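Local coordinates for protein monovalent Na+/H+ antiporter subunit D (Dietzia sp. DQ12-45-1b, PDB 7D3U) that serves as a membrane subunit of the bacterial Mrp complex, a sodium/proton antiporter, and probably helps move ions as its complex I-like relatives do, at residues A[105-110]-A[455-460]; A[174-179]-A[210-215]; A[229-234]-A[300-305]; A[274-279]-A[314-319]. One frame throughout, in Å; residues are numbered along the deposited sequence.

Overall arrangement
Interaction 1 joins the loop before helix 109-125 to a loop late in the chain, so the other three contacts fall inside the loop it closes. Interaction 2 packs helix 157-187 on helix 204-221. Interactions 3 and 4 both use helix 296-316, and their segments alternate along the chain. Their centres are 21 Å apart. The centres of interactions 1 and 4 are 44 Å apart, on opposite sides of the chain's centre. Interactions 2 and 4 both touch the same dodecyl-maltoside. Interactions 2, 3 and 4 all lie within the helix bundle of the antiporter family and join neighbouring helices of it. Interaction 1 fastens a late loop at one end of it, beside subunit A.

Interaction 1. Residues A[105-110]-A[455-460]; sequences YKRFYP and GIPDGR
The two segments meet as non-helical backbone, just ahead of helix 109-125. The CA atoms of K106 and D458 are 4.4 Å apart. G459 N makes a weak, bent hydrogen bond to Y105 O at 2.5 Å. A type II beta turn, K106 to Y109, leads into the helix. The K106 chain bends at chi2 and chi4, and its NZ forms a salt bridge with D458 OD2, reached from above the carboxylate plane. G102 O is a second, weak partner of that NZ. D458 OD1 accepts from R460 N at 3.1 Å, which makes an Asx turn. R460 CG sits crowded between backbone N and carbonyl carbon (chi1 51°). From there the chain runs extended over one face of the Y105 ring. R460 CD lies 4.0 Å from the centroid of the Y105 ring as a CH-pi contact, and the guanidinium stacks flat, its plane turned 21° from the ring. An alanine in place of R460 removes the stacked guanidinium, and the loop would probably be held less firmly on Y105. P457 CB meets R107 CG at 3.6 Å, and I456 CG2 packs on K106 CB at 3.8 Å. L758 of subunit A packs against R107 and I456.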
# COMPACT_ATOMS: atom_id res chain seq x y z
N TYR A 105 6.17 -16.25 -15.84
CA TYR A 105 6.69 -17.56 -16.16
C TYR A 105 7.14 -18.31 -14.92
O TYR A 105 7.28 -19.53 -14.98
CB TYR A 105 7.86 -17.45 -17.14
CG TYR A 105 7.49 -16.87 -18.48
CD1 TYR A 105 6.84 -17.64 -19.43
CD2 TYR A 105 7.79 -15.55 -18.80
CE1 TYR A 105 6.49 -17.12 -20.66
CE2 TYR A 105 7.44 -15.02 -20.03
CZ TYR A 105 6.80 -15.81 -20.95
OH TYR A 105 6.45 -15.29 -22.18
N LYS A 106 7.37 -17.61 -13.82
CA LYS A 106 7.63 -18.26 -12.55
C LYS A 106 6.40 -19.04 -12.11
O LYS A 106 5.29 -18.84 -12.61
CB LYS A 106 8.00 -17.23 -11.48
CG LYS A 106 9.11 -16.29 -11.90
CD LYS A 106 10.44 -17.02 -12.00
CE LYS A 106 11.48 -16.16 -12.69
NZ LYS A 106 11.51 -16.40 -14.16
N ARG A 107 6.60 -19.96 -11.17
CA ARG A 107 5.51 -20.80 -10.71
C ARG A 107 4.45 -19.97 -9.99
O ARG A 107 4.77 -19.04 -9.25
CB ARG A 107 6.04 -21.89 -9.79
CG ARG A 107 6.64 -23.07 -10.52
CD ARG A 107 5.55 -23.95 -11.12
NE ARG A 107 5.04 -24.90 -10.14
CZ ARG A 107 5.40 -26.18 -10.09
NH1 ARG A 107 6.28 -26.66 -10.95
NH2 ARG A 107 4.88 -26.98 -9.17
N PHE A 108 3.19 -20.31 -10.24
CA PHE A 108 2.05 -19.78 -9.49
C PHE A 108 1.89 -18.27 -9.66
O PHE A 108 1.32 -17.61 -8.79
CB PHE A 108 2.15 -20.13 -8.00
CG PHE A 108 2.44 -21.57 -7.74
CD1 PHE A 108 1.86 -22.56 -8.51
CD2 PHE A 108 3.29 -21.94 -6.72
CE1 PHE A 108 2.12 -23.89 -8.26
CE2 PHE A 108 3.56 -23.27 -6.47
CZ PHE A 108 2.97 -24.24 -7.24
N TYR A 109 2.38 -17.70 -10.75
CA TYR A 109 2.09 -16.29 -10.96
C TYR A 109 0.70 -16.10 -11.56
O TYR A 109 -0.06 -15.25 -11.06
CB TYR A 109 3.15 -15.61 -11.83
CG TYR A 109 2.96 -14.11 -11.96
CD1 TYR A 109 2.15 -13.57 -12.94
CD2 TYR A 109 3.59 -13.24 -11.08
CE1 TYR A 109 1.98 -12.21 -13.06
CE2 TYR A 109 3.42 -11.88 -11.19
CZ TYR A 109 2.61 -11.37 -12.18
OH TYR A 109 2.44 -10.01 -12.28
N PRO A 110 0.31 -16.84 -12.60
CA PRO A 110 -1.06 -16.70 -13.12
C PRO A 110 -2.12 -17.03 -12.07
O PRO A 110 -3.13 -16.32 -11.98
CB PRO A 110 -1.10 -17.70 -14.29
CG PRO A 110 0.29 -17.71 -14.76
CD PRO A 110 1.13 -17.64 -13.52
N GLY A 455 15.80 -21.28 -6.48
CA GLY A 455 15.11 -20.44 -7.43
C GLY A 455 13.69 -20.90 -7.71
O GLY A 455 13.40 -22.10 -7.65
N ILE A 456 12.81 -19.97 -8.02
CA ILE A 456 11.43 -20.33 -8.36
C ILE A 456 11.42 -20.96 -9.75
O ILE A 456 12.00 -20.38 -10.69
CB ILE A 456 10.53 -19.10 -8.30
CG1 ILE A 456 10.64 -18.43 -6.93
CG2 ILE A 456 9.09 -19.48 -8.58
CD1 ILE A 456 9.83 -17.18 -6.80
N PRO A 457 10.81 -22.13 -9.93
CA PRO A 457 10.87 -22.81 -11.23
C PRO A 457 10.27 -21.97 -12.34
O PRO A 457 9.10 -21.60 -12.30
CB PRO A 457 10.07 -24.09 -10.99
CG PRO A 457 10.14 -24.31 -9.52
CD PRO A 457 10.13 -22.94 -8.91
N ASP A 458 11.09 -21.67 -13.34
CA ASP A 458 10.65 -20.87 -14.47
C ASP A 458 9.85 -21.72 -15.45
O ASP A 458 10.09 -22.92 -15.60
CB ASP A 458 11.86 -20.25 -15.17
CG ASP A 458 11.50 -19.00 -15.94
OD1 ASP A 458 10.51 -19.04 -16.70
OD2 ASP A 458 12.19 -17.98 -15.77
N GLY A 459 8.89 -21.08 -16.11
CA GLY A 459 8.04 -21.78 -17.05
C GLY A 459 8.70 -21.99 -18.39
O GLY A 459 8.50 -23.03 -19.04
N ARG A 460 9.48 -21.01 -18.83
CA ARG A 460 10.22 -21.12 -20.09
C ARG A 460 11.61 -21.72 -19.85
O ARG A 460 12.62 -21.20 -20.30
CB ARG A 460 10.32 -19.75 -20.75
CG ARG A 460 10.84 -18.68 -19.82
CD ARG A 460 10.92 -17.32 -20.49
NE ARG A 460 11.22 -16.28 -19.51
CZ ARG A 460 11.54 -15.03 -19.82
NH1 ARG A 460 11.60 -14.65 -21.09
NH2 ARG A 460 11.79 -14.15 -18.86

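Interaction 2. Residues A[174-179]-A[210-215]; sequences STILLI and TALVLF. With LMT (dodecyl-beta-D-maltoside), chain N.
Two helical segments run antiparallel at 162°, with axes 7.9 Å apart at closest approach. The backbones come nearest at L177 and V213, whose CA atoms are 4.9 Å apart. All contacts are between apolar side chains. I176 contributes the largest share on its helix. Its CG2 branch, anti to the backbone N, touches L212 CD2 at 3.6 Å, and the two side chains cross at about a right angle. The longer branch of I176 ends at CD1, 4.1 Å from F215 CE2. F215 has CG anti to its backbone N (chi1 164°), which brings the ring end back to I176. On the other flank of I176, L177 CD2 meets V213 CG1 at 4.1 Å, the two crossing obliquely. I179 CG2 adds a looser touch to L212 CD1 at 4.3 Å. Subunit A continues the packing: its V573 lies on I176, its V576 on F215 and its L580 on L212. A dodecyl-maltoside tail runs by helix 204-221, with C11 of chain N 3.7 Å from L214 O. Next to this apolar seam, the S174 hydroxyl is hydrogen-bonded to both E137 and K220. The contact is plain antiparallel packing of membrane helices in the antiporter fold shared with complex I, beside a glutamate and lysine that probably match the pair on the proton path of related subunits.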
# COMPACT_ATOMS: atom_id res chain seq x y z
N SER A 174 -5.53 -5.54 9.47
CA SER A 174 -6.63 -6.49 9.29
C SER A 174 -7.26 -6.85 10.63
O SER A 174 -8.48 -6.93 10.75
CB SER A 174 -6.13 -7.74 8.58
OG SER A 174 -6.01 -7.51 7.18
N THR A 175 -6.43 -7.06 11.66
CA THR A 175 -6.98 -7.42 12.95
C THR A 175 -7.67 -6.24 13.62
O THR A 175 -8.66 -6.42 14.33
CB THR A 175 -5.89 -7.98 13.85
OG1 THR A 175 -5.23 -9.06 13.18
CG2 THR A 175 -6.49 -8.50 15.13
N ILE A 176 -7.19 -5.02 13.39
CA ILE A 176 -7.89 -3.85 13.89
C ILE A 176 -9.24 -3.71 13.20
O ILE A 176 -10.25 -3.37 13.83
CB ILE A 176 -7.03 -2.59 13.72
CG1 ILE A 176 -5.85 -2.62 14.69
CG2 ILE A 176 -7.85 -1.34 13.97
CD1 ILE A 176 -4.92 -1.45 14.55
N LEU A 177 -9.29 -3.98 11.89
CA LEU A 177 -10.56 -4.00 11.18
C LEU A 177 -11.49 -5.06 11.76
O LEU A 177 -12.70 -4.84 11.89
CB LEU A 177 -10.32 -4.25 9.69
CG LEU A 177 -11.25 -3.64 8.65
CD1 LEU A 177 -10.67 -3.86 7.27
CD2 LEU A 177 -12.65 -4.23 8.72
N LEU A 178 -10.94 -6.21 12.12
CA LEU A 178 -11.76 -7.28 12.69
C LEU A 178 -12.31 -6.88 14.05
O LEU A 178 -13.47 -7.14 14.36
CB LEU A 178 -10.94 -8.56 12.80
CG LEU A 178 -11.69 -9.77 13.35
CD1 LEU A 178 -12.80 -10.15 12.39
CD2 LEU A 178 -10.74 -10.92 13.57
N ILE A 179 -11.49 -6.23 14.88
CA ILE A 179 -11.96 -5.77 16.18
C ILE A 179 -13.02 -4.69 16.01
O ILE A 179 -14.00 -4.64 16.76
CB ILE A 179 -10.77 -5.27 17.03
CG1 ILE A 179 -9.82 -6.42 17.33
CG2 ILE A 179 -11.26 -4.65 18.33
CD1 ILE A 179 -8.61 -6.01 18.13
N THR A 210 -16.82 2.41 14.39
CA THR A 210 -16.66 2.75 12.99
C THR A 210 -15.40 3.57 12.75
O THR A 210 -14.79 3.47 11.69
CB THR A 210 -17.89 3.51 12.49
OG1 THR A 210 -19.08 2.87 12.97
CG2 THR A 210 -17.92 3.51 10.97
N ALA A 211 -14.99 4.37 13.74
CA ALA A 211 -13.71 5.06 13.63
C ALA A 211 -12.55 4.08 13.68
O ALA A 211 -11.54 4.27 13.00
CB ALA A 211 -13.58 6.10 14.75
N LEU A 212 -12.69 3.01 14.47
CA LEU A 212 -11.68 1.95 14.47
C LEU A 212 -11.59 1.29 13.10
O LEU A 212 -10.49 1.02 12.59
CB LEU A 212 -12.00 0.92 15.54
CG LEU A 212 -11.06 0.83 16.74
CD1 LEU A 212 -11.36 -0.41 17.55
CD2 LEU A 212 -9.62 0.83 16.28
N VAL A 213 -12.74 1.00 12.49
CA VAL A 213 -12.75 0.40 11.15
C VAL A 213 -12.11 1.35 10.14
O VAL A 213 -11.29 0.93 9.32
CB VAL A 213 -14.18 0.02 10.75
CG1 VAL A 213 -14.22 -0.44 9.31
CG2 VAL A 213 -14.72 -1.06 11.67
N LEU A 214 -12.49 2.62 10.18
CA LEU A 214 -11.92 3.60 9.27
C LEU A 214 -10.43 3.78 9.50
O LEU A 214 -9.68 4.04 8.56
CB LEU A 214 -12.64 4.94 9.41
CG LEU A 214 -14.08 4.98 8.90
CD1 LEU A 214 -14.67 6.36 9.10
CD2 LEU A 214 -14.13 4.59 7.44
N PHE A 215 -9.97 3.63 10.75
CA PHE A 215 -8.55 3.77 11.03
C PHE A 215 -7.77 2.56 10.52
O PHE A 215 -6.65 2.71 10.02
CB PHE A 215 -8.34 3.96 12.53
CG PHE A 215 -6.93 3.73 12.98
CD1 PHE A 215 -5.89 4.46 12.45
CD2 PHE A 215 -6.65 2.79 13.96
CE1 PHE A 215 -4.59 4.25 12.86
CE2 PHE A 215 -5.36 2.58 14.38
CZ PHE A 215 -4.33 3.31 13.84
C1B LMT N . -17.24 19.35 19.72
C2B LMT N . -17.58 19.44 21.22
C3B LMT N . -18.95 20.10 21.43
C4B LMT N . -20.05 19.40 20.59
C5B LMT N . -19.51 19.17 19.17
C6B LMT N . -20.55 19.59 18.14
O1B LMT N . -17.01 18.02 19.41
O2B LMT N . -17.58 18.16 21.71
O3B LMT N . -18.90 21.45 21.20
O4' LMT N . -20.39 18.19 21.15
O5B LMT N . -18.29 19.84 18.95
O6B LMT N . -20.01 19.56 16.88
C1' LMT N . -14.33 15.32 17.98
C2' LMT N . -13.78 16.15 19.15
C3' LMT N . -14.92 16.97 19.81
C4' LMT N . -15.79 17.70 18.78
C5' LMT N . -16.12 16.68 17.67
C6' LMT N . -17.04 17.21 16.60
O1' LMT N . -13.32 14.72 17.30
O2' LMT N . -13.28 15.28 20.08
O3' LMT N . -14.40 17.87 20.69
O5' LMT N . -14.95 16.21 17.07
O6' LMT N . -16.50 18.40 16.20
C1 LMT N . -13.31 13.31 17.40
C2 LMT N . -12.43 12.87 16.27
C3 LMT N . -11.82 11.52 16.40
C4 LMT N . -10.70 11.45 15.40
C5 LMT N . -9.97 10.16 15.53
C6 LMT N . -10.54 9.10 14.65
C7 LMT N . -9.49 8.62 13.70
C8 LMT N . -10.16 7.94 12.56
C9 LMT N . -9.26 7.66 11.41
C10 LMT N . -9.90 8.27 10.20
C11 LMT N . -9.28 7.74 8.94
C12 LMT N . -10.02 8.20 7.73

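Interaction 3. Residues A[229-234]-A[300-305]; sequences WLARAY and LAFHMV
R232 NH1 is the best-held polar atom here, gripped by two carboxylates from other chains. D564 of subunit A and D103 of subunit C each form a salt bridge with it. D105 of subunit C adds only a long, weak ion pair to NH2. R232 is also where the chain leaves helix 228-231. The contact with helix 296-316 just before and after it is apolar, with no hydrogen bond across. The backbones are nearest at A231 and A301, whose CA atoms are 5.0 Å apart. The methyl of A301 points across, its CB 3.8 Å from A231 CA. A231 CB stands over one face of the F302 ring, offset toward the rim. A231 CB is 3.6 Å from the F302 ring centroid and 17° off the normal, a CH-pi contact. A valine in place of F302 has no ring to lie under the A231 methyl, and packing there would probably be looser. M304 has CG anti to its backbone N (chi1 -169°), and its chain bends at chi3. M304 CE meets both L230 CD2 at 3.6 Å and Y234 CD2 at 3.5 Å. The sulfur makes an oblique Met-aromatic contact, with M304 SD 5.3 Å from the Y234 ring centroid. L230 CD2 also reaches V305 CG2 at 4.0 Å. Helix 228-231 follows helix 204-221 after a break, consistent with this family's interrupted transmembrane helix; here it packs on helix 296-316. Around this contact, W229 and Y234 lean on Y166 of helix 157-187. F302 rests on A290 of helix 272-292, and H303 meets K337 of helix 320-350.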
# COMPACT_ATOMS: atom_id res chain seq x y z
N TRP A 229 5.20 2.46 6.29
CA TRP A 229 5.18 1.05 5.93
C TRP A 229 4.98 0.86 4.43
O TRP A 229 5.39 -0.16 3.88
CB TRP A 229 4.09 0.32 6.71
CG TRP A 229 2.70 0.58 6.22
CD1 TRP A 229 1.81 1.47 6.74
CD2 TRP A 229 2.02 -0.08 5.15
NE1 TRP A 229 0.63 1.42 6.04
CE2 TRP A 229 0.74 0.48 5.06
CE3 TRP A 229 2.39 -1.08 4.24
CZ2 TRP A 229 -0.18 0.06 4.10
CZ3 TRP A 229 1.48 -1.48 3.30
CH2 TRP A 229 0.20 -0.92 3.23
N LEU A 230 4.34 1.82 3.77
CA LEU A 230 4.12 1.72 2.33
C LEU A 230 5.27 2.30 1.52
O LEU A 230 5.55 1.81 0.42
CB LEU A 230 2.82 2.43 1.94
CG LEU A 230 2.37 2.24 0.50
CD1 LEU A 230 0.86 2.24 0.42
CD2 LEU A 230 2.95 3.33 -0.39
N ALA A 231 5.94 3.32 2.05
CA ALA A 231 7.11 3.87 1.37
C ALA A 231 8.32 2.97 1.48
O ALA A 231 9.28 3.14 0.73
CB ALA A 231 7.43 5.26 1.93
N ARG A 232 8.30 2.00 2.40
CA ARG A 232 9.42 1.10 2.62
C ARG A 232 9.09 -0.34 2.27
O ARG A 232 9.82 -1.25 2.69
CB ARG A 232 9.89 1.19 4.07
CG ARG A 232 10.25 2.59 4.52
CD ARG A 232 11.47 3.10 3.79
NE ARG A 232 12.63 2.25 4.00
CZ ARG A 232 13.81 2.44 3.42
NH1 ARG A 232 14.82 1.61 3.68
NH2 ARG A 232 13.99 3.45 2.59
N ALA A 233 8.01 -0.59 1.53
CA ALA A 233 7.66 -1.95 1.15
C ALA A 233 7.44 -2.06 -0.35
O ALA A 233 7.72 -3.10 -0.95
CB ALA A 233 6.43 -2.42 1.91
N TYR A 234 6.93 -1.00 -0.97
CA TYR A 234 6.67 -1.01 -2.40
C TYR A 234 7.95 -0.85 -3.22
O TYR A 234 8.08 -1.51 -4.26
CB TYR A 234 5.67 0.08 -2.78
CG TYR A 234 4.23 -0.35 -2.64
CD1 TYR A 234 3.77 -0.91 -1.46
CD2 TYR A 234 3.33 -0.20 -3.69
CE1 TYR A 234 2.45 -1.31 -1.32
CE2 TYR A 234 2.02 -0.59 -3.56
CZ TYR A 234 1.58 -1.15 -2.38
OH TYR A 234 0.27 -1.54 -2.24
N LEU A 300 7.91 7.23 -6.20
CA LEU A 300 6.53 6.97 -6.54
C LEU A 300 5.73 6.41 -5.37
O LEU A 300 4.51 6.59 -5.33
CB LEU A 300 6.46 6.01 -7.73
CG LEU A 300 7.22 6.46 -8.97
CD1 LEU A 300 7.16 5.40 -10.05
CD2 LEU A 300 6.66 7.77 -9.48
N ALA A 301 6.38 5.78 -4.39
CA ALA A 301 5.65 5.31 -3.22
C ALA A 301 5.14 6.48 -2.38
O ALA A 301 3.96 6.54 -2.02
CB ALA A 301 6.54 4.40 -2.38
N PHE A 302 6.03 7.43 -2.07
CA PHE A 302 5.60 8.62 -1.35
C PHE A 302 4.61 9.44 -2.17
O PHE A 302 3.69 10.06 -1.62
CB PHE A 302 6.80 9.47 -0.97
CG PHE A 302 7.38 9.15 0.37
CD1 PHE A 302 6.65 9.39 1.52
CD2 PHE A 302 8.64 8.61 0.49
CE1 PHE A 302 7.18 9.10 2.76
CE2 PHE A 302 9.18 8.32 1.72
CZ PHE A 302 8.44 8.57 2.86
N HIS A 303 4.77 9.45 -3.50
CA HIS A 303 3.78 10.12 -4.34
C HIS A 303 2.43 9.43 -4.26
O HIS A 303 1.39 10.09 -4.30
CB HIS A 303 4.27 10.19 -5.78
CG HIS A 303 5.06 11.42 -6.09
ND1 HIS A 303 6.02 11.46 -7.07
CD2 HIS A 303 5.02 12.66 -5.54
CE1 HIS A 303 6.55 12.67 -7.11
NE2 HIS A 303 5.96 13.42 -6.19
N MET A 304 2.43 8.10 -4.16
CA MET A 304 1.18 7.38 -3.97
C MET A 304 0.55 7.74 -2.64
O MET A 304 -0.68 7.86 -2.54
CB MET A 304 1.43 5.88 -4.06
CG MET A 304 0.17 5.05 -4.15
SD MET A 304 0.50 3.41 -4.81
CE MET A 304 1.98 3.00 -3.88
N VAL A 305 1.36 7.92 -1.60
CA VAL A 305 0.84 8.36 -0.31
C VAL A 305 0.18 9.73 -0.45
O VAL A 305 -0.93 9.97 0.05
CB VAL A 305 1.95 8.38 0.75
CG1 VAL A 305 1.49 9.10 1.99
CG2 VAL A 305 2.38 6.97 1.09

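Interaction 4. Residues A[274-279]-A[314-319]; sequences VGVVVF and GVALFG. With LMT (dodecyl-beta-D-maltoside), chain N; LMT (dodecyl-beta-D-maltoside), chain R.
The close part of this contact is built on A316, and the looser part lies where F279 meets V315 and detergent tails. G275 and A316 are the nearest residues, with CA atoms 5.0 Å apart. G275 has no side chain, so the A316 methyl comes down on bare backbone. A316 CB is 3.4 Å from V276 N and 3.5 Å from G275 C. V276 closes one flank: its CG2, anti to the carbonyl carbon, is 3.7 Å from A316 CB. F279 closes the other flank more loosely. A316 CB sits at the edge of its ring, near the ring plane and 4.0 Å from F279 CD2. V315 CG1 approaches the same ring obliquely, 4.0 Å from F279 CE2. Two dodecyl-maltoside tails finish the looser side. C12 of chain N comes to the ring edge at 3.5 Å from F279 CZ, and C12 of chain R lies 3.7 Å from F279 CE2. The contact joins helix 272-292 to the last turn of helix 296-316, which is kinked and weakly bonded around 314-316. No hydrogen bond crosses between the segments. Shape fit and burial of carbon therefore hold them together, and the detergent tails probably stand where lipid chains would lie in the membrane.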
# COMPACT_ATOMS: atom_id res chain seq x y z
N VAL A 274 -11.62 16.31 10.94
CA VAL A 274 -10.50 15.40 11.15
C VAL A 274 -10.07 14.80 9.82
O VAL A 274 -8.87 14.63 9.56
CB VAL A 274 -10.86 14.31 12.18
CG1 VAL A 274 -12.16 13.63 11.81
CG2 VAL A 274 -9.74 13.30 12.29
N GLY A 275 -11.03 14.50 8.94
CA GLY A 275 -10.67 14.06 7.60
C GLY A 275 -9.88 15.12 6.86
O GLY A 275 -8.83 14.82 6.27
N VAL A 276 -10.35 16.36 6.89
CA VAL A 276 -9.65 17.45 6.21
C VAL A 276 -8.22 17.56 6.73
O VAL A 276 -7.26 17.60 5.96
CB VAL A 276 -10.41 18.77 6.37
CG1 VAL A 276 -9.55 19.93 5.91
CG2 VAL A 276 -11.71 18.73 5.60
N VAL A 277 -8.06 17.59 8.06
CA VAL A 277 -6.74 17.77 8.66
C VAL A 277 -5.82 16.62 8.28
O VAL A 277 -4.71 16.83 7.77
CB VAL A 277 -6.86 17.90 10.18
CG1 VAL A 277 -5.50 17.76 10.83
CG2 VAL A 277 -7.49 19.23 10.55
N VAL A 278 -6.26 15.38 8.52
CA VAL A 278 -5.40 14.23 8.30
C VAL A 278 -5.04 14.09 6.83
O VAL A 278 -3.89 13.81 6.48
CB VAL A 278 -6.07 12.95 8.84
CG1 VAL A 278 -5.35 11.72 8.34
CG2 VAL A 278 -6.10 12.98 10.35
N PHE A 279 -6.00 14.32 5.93
CA PHE A 279 -5.72 14.11 4.52
C PHE A 279 -4.91 15.25 3.91
O PHE A 279 -4.11 15.01 3.00
CB PHE A 279 -7.03 13.90 3.76
CG PHE A 279 -7.84 12.74 4.28
CD1 PHE A 279 -7.21 11.66 4.87
CD2 PHE A 279 -9.22 12.74 4.19
CE1 PHE A 279 -7.95 10.60 5.35
CE2 PHE A 279 -9.96 11.68 4.67
CZ PHE A 279 -9.32 10.61 5.25
N GLY A 314 -11.58 13.94 -0.94
CA GLY A 314 -12.90 14.00 -1.55
C GLY A 314 -14.01 13.56 -0.62
O GLY A 314 -15.16 14.00 -0.77
N VAL A 315 -13.70 12.70 0.35
CA VAL A 315 -14.70 12.30 1.33
C VAL A 315 -14.71 13.23 2.54
O VAL A 315 -15.71 13.25 3.28
CB VAL A 315 -14.49 10.85 1.79
CG1 VAL A 315 -13.16 10.68 2.49
CG2 VAL A 315 -15.63 10.41 2.70
N ALA A 316 -13.65 14.00 2.76
CA ALA A 316 -13.66 15.04 3.77
C ALA A 316 -14.35 16.31 3.29
O ALA A 316 -14.55 17.24 4.08
CB ALA A 316 -12.24 15.37 4.22
N LEU A 317 -14.71 16.37 2.01
CA LEU A 317 -15.50 17.44 1.43
C LEU A 317 -16.87 16.92 1.00
O LEU A 317 -17.36 17.23 -0.09
CB LEU A 317 -14.78 18.07 0.24
CG LEU A 317 -13.32 18.48 0.44
CD1 LEU A 317 -12.69 18.86 -0.88
CD2 LEU A 317 -13.22 19.63 1.42
N PHE A 318 -17.48 16.11 1.87
CA PHE A 318 -18.68 15.36 1.53
C PHE A 318 -19.75 16.26 0.91
O PHE A 318 -20.00 17.37 1.39
CB PHE A 318 -19.23 14.67 2.77
CG PHE A 318 -19.90 13.36 2.49
CD1 PHE A 318 -19.17 12.19 2.45
CD2 PHE A 318 -21.26 13.31 2.28
CE1 PHE A 318 -19.79 10.99 2.19
CE2 PHE A 318 -21.88 12.11 2.02
CZ PHE A 318 -21.15 10.95 1.98
N GLY A 319 -20.37 15.76 -0.15
CA GLY A 319 -21.35 16.51 -0.89
C GLY A 319 -21.40 16.05 -2.33
O GLY A 319 -20.69 15.12 -2.74
C1B LMT N . -17.24 19.35 19.72
C2B LMT N . -17.58 19.44 21.22
C3B LMT N . -18.95 20.10 21.43
C4B LMT N . -20.05 19.40 20.59
C5B LMT N . -19.51 19.17 19.17
C6B LMT N . -20.55 19.59 18.14
O1B LMT N . -17.01 18.02 19.41
O2B LMT N . -17.58 18.16 21.71
O3B LMT N . -18.90 21.45 21.20
O4' LMT N . -20.39 18.19 21.15
O5B LMT N . -18.29 19.84 18.95
O6B LMT N . -20.01 19.56 16.88
C1' LMT N . -14.33 15.32 17.98
C2' LMT N . -13.78 16.15 19.15
C3' LMT N . -14.92 16.97 19.81
C4' LMT N . -15.79 17.70 18.78
C5' LMT N . -16.12 16.68 17.67
C6' LMT N . -17.04 17.21 16.60
O1' LMT N . -13.32 14.72 17.30
O2' LMT N . -13.28 15.28 20.08
O3' LMT N . -14.40 17.87 20.69
O5' LMT N . -14.95 16.21 17.07
O6' LMT N . -16.50 18.40 16.20
C1 LMT N . -13.31 13.31 17.40
C2 LMT N . -12.43 12.87 16.27
C3 LMT N . -11.82 11.52 16.40
C4 LMT N . -10.70 11.45 15.40
C5 LMT N . -9.97 10.16 15.53
C6 LMT N . -10.54 9.10 14.65
C7 LMT N . -9.49 8.62 13.70
C8 LMT N . -10.16 7.94 12.56
C9 LMT N . -9.26 7.66 11.41
C10 LMT N . -9.90 8.27 10.20
C11 LMT N . -9.28 7.74 8.94
C12 LMT N . -10.02 8.20 7.73
C1B LMT R . -20.26 15.32 22.70
C2B LMT R . -19.44 15.42 23.99
C3B LMT R . -20.18 16.26 25.05
C4B LMT R . -21.23 17.17 24.38
C5B LMT R . -22.23 16.26 23.64
C6B LMT R . -23.07 17.08 22.67
O1B LMT R . -19.80 14.25 21.93
O2B LMT R . -19.24 14.14 24.44
O3B LMT R . -19.31 16.96 25.84
O4' LMT R . -21.90 17.92 25.33
O5B LMT R . -21.62 15.17 22.98
O6B LMT R . -24.03 16.29 22.09
C1' LMT R . -18.17 11.84 20.23
C2' LMT R . -17.61 12.45 21.52
C3' LMT R . -17.51 13.98 21.34
C4' LMT R . -18.87 14.54 20.92
C5' LMT R . -19.29 13.74 19.66
C6' LMT R . -19.71 14.59 18.49
O1' LMT R . -17.32 10.88 19.74
O2' LMT R . -18.49 12.19 22.53
O3' LMT R . -16.57 14.28 20.41
O5' LMT R . -18.27 12.86 19.26
O6' LMT R . -19.30 15.87 18.78
C1 LMT R . -16.57 11.25 18.61
C2 LMT R . -16.52 10.01 17.78
C3 LMT R . -15.30 9.83 16.94
C4 LMT R . -15.76 9.51 15.55
C5 LMT R . -14.61 9.60 14.60
C6 LMT R . -15.06 9.74 13.19
C7 LMT R . -13.86 9.84 12.30
C8 LMT R . -14.31 10.01 10.89
C9 LMT R . -13.19 10.14 9.92
C10 LMT R . -13.80 10.22 8.54
C11 LMT R . -13.64 11.58 7.95
C12 LMT R . -13.10 11.50 6.56